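Local coordinates for suppressor protein STP22 of temperature-sensitive alpha-factor receptor and arginine permease (Saccharomyces cerevisiae, PDB 3R3Q), which serves as the Vps23 subunit of the yeast ESCRT complex I in endosomal sorting, its UEV domain probably taking part in recruitment of the complex by ESCRT-0, at residues A[31-34]-A[35-39]; A[101-104]-A[105-108]. The protein carries 1 engineered substitution. All coordinates share one frame; numbering follows the deposited sequence.

Interaction 1: A[31-34]-A[35-39]. With ZN (zinc ion), chain D; ZN (zinc ion), chain I.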
# COMPACT_ATOMS: atom_id res chain seq x y z
N ARG A 31 3.87 16.10 9.32
CA ARG A 31 2.97 16.85 8.44
C ARG A 31 2.79 16.12 7.12
O ARG A 31 1.68 15.96 6.62
CB ARG A 31 3.49 18.27 8.20
CG ARG A 31 2.61 19.07 7.26
CD ARG A 31 1.17 19.12 7.74
NE ARG A 31 1.05 19.81 9.02
CZ ARG A 31 -0.06 19.84 9.76
NH1 ARG A 31 -1.15 19.21 9.35
NH2 ARG A 31 -0.07 20.49 10.91
N THR A 32 3.90 15.68 6.54
CA THR A 32 3.83 14.96 5.27
C THR A 32 3.16 13.60 5.43
O THR A 32 2.36 13.20 4.59
CB THR A 32 5.24 14.83 4.67
OG1 THR A 32 5.71 16.15 4.34
CG2 THR A 32 5.24 13.96 3.42
N THR A 33 3.47 12.90 6.51
CA THR A 33 2.87 11.59 6.72
C THR A 33 1.36 11.74 6.91
O THR A 33 0.58 11.01 6.32
CB THR A 33 3.54 10.85 7.90
OG1 THR A 33 4.92 10.65 7.60
CG2 THR A 33 2.89 9.49 8.10
N PHE A 34 0.95 12.73 7.71
CA PHE A 34 -0.47 12.99 7.92
C PHE A 34 -1.16 13.36 6.62
O PHE A 34 -2.17 12.76 6.24
CB PHE A 34 -0.65 14.10 8.96
CG PHE A 34 -2.07 14.57 9.11
CD1 PHE A 34 -3.00 13.79 9.78
CD2 PHE A 34 -2.47 15.78 8.59
CE1 PHE A 34 -4.31 14.21 9.92
CE2 PHE A 34 -3.77 16.21 8.73
CZ PHE A 34 -4.70 15.42 9.41
N HIS A 35 -0.61 14.34 5.91
CA HIS A 35 -1.28 14.74 4.70
C HIS A 35 -1.41 13.58 3.72
O HIS A 35 -2.47 13.34 3.15
CB HIS A 35 -0.57 15.88 3.95
CG HIS A 35 -1.21 16.14 2.64
ND1 HIS A 35 -0.88 15.43 1.49
CD2 HIS A 35 -2.26 16.92 2.31
CE1 HIS A 35 -1.69 15.79 0.52
NE2 HIS A 35 -2.54 16.69 0.99
N ASP A 36 -0.30 12.88 3.49
CA ASP A 36 -0.27 11.89 2.42
C ASP A 36 -1.14 10.69 2.75
O ASP A 36 -1.74 10.11 1.86
CB ASP A 36 1.18 11.45 2.11
CG ASP A 36 1.98 12.53 1.38
OD1 ASP A 36 1.55 13.70 1.41
OD2 ASP A 36 3.01 12.20 0.78
N SER A 37 -1.20 10.35 4.03
CA SER A 37 -2.06 9.26 4.48
C SER A 37 -3.53 9.60 4.27
O SER A 37 -4.30 8.80 3.75
CB SER A 37 -1.77 8.91 5.94
OG SER A 37 -0.46 8.39 6.07
N LEU A 38 -3.90 10.82 4.65
CA LEU A 38 -5.27 11.27 4.46
C LEU A 38 -5.65 11.39 2.98
O LEU A 38 -6.77 11.07 2.57
CB LEU A 38 -5.48 12.61 5.17
CG LEU A 38 -6.91 13.08 5.34
CD1 LEU A 38 -7.70 12.16 6.27
CD2 LEU A 38 -6.89 14.49 5.87
N ALA A 39 -4.71 11.83 2.15
CA ALA A 39 -4.99 11.90 0.72
C ALA A 39 -5.23 10.50 0.16
O ALA A 39 -6.11 10.30 -0.68
CB ALA A 39 -3.87 12.58 -0.02
ZN ZN D . -4.23 17.40 0.09
ZN ZN I . 7.56 17.11 4.75
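Asp36 lies alongside Thr32 one turn further on in helix 30-43, its backbone N bonded to Thr32 O at 2.9 Å. The two side chains point the same way, the methyl CG2 of Thr32 beside the carboxylate, 3.9 Å from Asp36 OD2. Routine backbone bonds continue the pattern from His35 to Arg31, Ser37 to Thr33 and Leu38 to Phe34. In one of the two modelled conformers of Ser37, its OG adds a second, less certain bond to Thr33 O. Another polar pair joins neighbours: His35 ND1 donates to Asp36 OD1 at 3.0 Å, nearly straight (168°), in the plane of the imidazole and on the anti side of the carboxylate. Asp36 OD2 is bonded to Tyr93. Apolar contact is lighter: Phe34 touches Val16 of helix 13-23. Two zinc ions are bound: His35 NE2 holds one at 2.0 Å, and Thr32 OG1 holds the other at 2.1 Å, together with Asp29. Held at ND1 by Asp36 and at NE2 by zinc, the imidazole is probably fixed in its rotation; the carboxylate acts as a second-shell partner that would probably make NE2 a stronger ligand.

Interaction 2: A[101-104]-A[105-108]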
# COMPACT_ATOMS: atom_id res chain seq x y z
N SER A 101 2.38 -5.14 1.01
CA SER A 101 2.27 -6.59 1.00
C SER A 101 0.89 -7.02 0.54
O SER A 101 -0.07 -6.25 0.60
CB SER A 101 2.53 -7.15 2.39
OG SER A 101 1.49 -6.77 3.28
N ILE A 102 0.81 -8.26 0.09
CA ILE A 102 -0.49 -8.88 -0.12
C ILE A 102 -0.97 -9.43 1.21
O ILE A 102 -0.20 -9.99 1.98
CB ILE A 102 -0.38 -10.05 -1.12
CG1 ILE A 102 0.18 -9.55 -2.45
CG2 ILE A 102 -1.74 -10.70 -1.31
CD1 ILE A 102 -0.80 -8.72 -3.25
N ASN A 103 -2.26 -9.27 1.48
CA ASN A 103 -2.89 -9.89 2.64
C ASN A 103 -3.07 -11.37 2.31
O ASN A 103 -4.08 -11.77 1.75
CB ASN A 103 -4.25 -9.23 2.90
CG ASN A 103 -4.89 -9.69 4.21
OD1 ASN A 103 -4.67 -10.80 4.67
ND2 ASN A 103 -5.69 -8.81 4.80
N LEU A 104 -2.05 -12.16 2.64
CA LEU A 104 -1.95 -13.56 2.19
C LEU A 104 -3.13 -14.43 2.60
O LEU A 104 -3.62 -15.24 1.81
CB LEU A 104 -0.64 -14.17 2.70
CG LEU A 104 0.63 -13.49 2.19
CD1 LEU A 104 1.87 -14.05 2.87
CD2 LEU A 104 0.72 -13.62 0.68
N GLU A 105 -3.58 -14.27 3.84
CA GLU A 105 -4.67 -15.09 4.36
C GLU A 105 -5.95 -14.94 3.54
O GLU A 105 -6.78 -15.85 3.49
CB GLU A 105 -4.93 -14.76 5.83
CG GLU A 105 -6.06 -15.57 6.47
CD GLU A 105 -6.30 -15.20 7.92
OE1 GLU A 105 -5.59 -14.31 8.44
OE2 GLU A 105 -7.19 -15.81 8.55
N ASN A 106 -6.10 -13.79 2.89
CA ASN A 106 -7.33 -13.49 2.15
C ASN A 106 -7.15 -13.42 0.66
O ASN A 106 -8.02 -12.93 -0.06
CB ASN A 106 -7.91 -12.17 2.63
CG ASN A 106 -8.49 -12.28 4.00
OD1 ASN A 106 -9.37 -13.11 4.25
ND2 ASN A 106 -7.99 -11.47 4.92
N PHE A 107 -6.01 -13.92 0.18
CA PHE A 107 -5.74 -13.88 -1.24
C PHE A 107 -6.39 -15.05 -1.96
O PHE A 107 -6.14 -16.22 -1.64
CB PHE A 107 -4.24 -13.85 -1.50
CG PHE A 107 -3.88 -13.70 -2.94
CD1 PHE A 107 -3.83 -12.45 -3.52
CD2 PHE A 107 -3.62 -14.81 -3.72
CE1 PHE A 107 -3.51 -12.30 -4.87
CE2 PHE A 107 -3.31 -14.67 -5.07
CZ PHE A 107 -3.25 -13.41 -5.64
N ASP A 108 -7.22 -14.72 -2.95
CA ASP A 108 -8.06 -15.69 -3.65
C ASP A 108 -7.24 -16.49 -4.66
O ASP A 108 -7.37 -16.31 -5.86
CB ASP A 108 -9.18 -14.92 -4.36
CG ASP A 108 -10.36 -15.79 -4.76
OD1 ASP A 108 -10.34 -17.03 -4.57
OD2 ASP A 108 -11.34 -15.21 -5.29
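Ile102 and Phe107 make the tight part of this contact, where strand 99-102 runs out into a turn. The methyl CG2 of Ile102 comes within 3.5 Å of Phe107 CD1, meeting the ring obliquely. Phe107 CG is anti to the backbone N (chi1 -175°), which carries the ring back beneath the turn beside that methyl; both side chains also rest on Ile83 of strand 82-88. The backbone closes the bend above them. Asn106 N donates to Asn103 O at 3.1 Å, and Phe107 N to Leu104 O at 3.2 Å; in each case the donor stands above the carbonyl plane. On the looser side, Asn103 and Asn106 lie side by side with their amide planes 66° apart. Asn106 ND2 reaches Asn103 OD1 at 3.4 Å in a weak, bent bond (136°), so this pair probably adds less to the turn than the backbone bonds. Both asparagines touch Pro84, while the extended side chain of Glu105 leads away from the contact on the exposed side. Asn103 centres an inverse gamma turn, and a short 3-10 turn at Leu104 and Glu105 follows: together they turn the chain off the edge strand of the UEV domain's four-stranded antiparallel sheet, a UBC-like fold.

How the interactions relate
Interactions 1 and 2 lie on opposite sides of the chain's centre, with their own centres about 25 Å apart and nearest atoms about 15 Å apart, so neither touches the other. Both belong to the UEV domain and follow in series along the chain, the helix first and the turn after the last sheet strand second. The helix of interaction 1 packs on strand 61-72 through Ser37, whereas interaction 2 starts on the outermost strand 99-102 itself and leans on its neighbour 82-88. Zinc binds directly at interaction 1; at interaction 2 the side chain of Phe107 remains about 10 Å from a bound zinc ion.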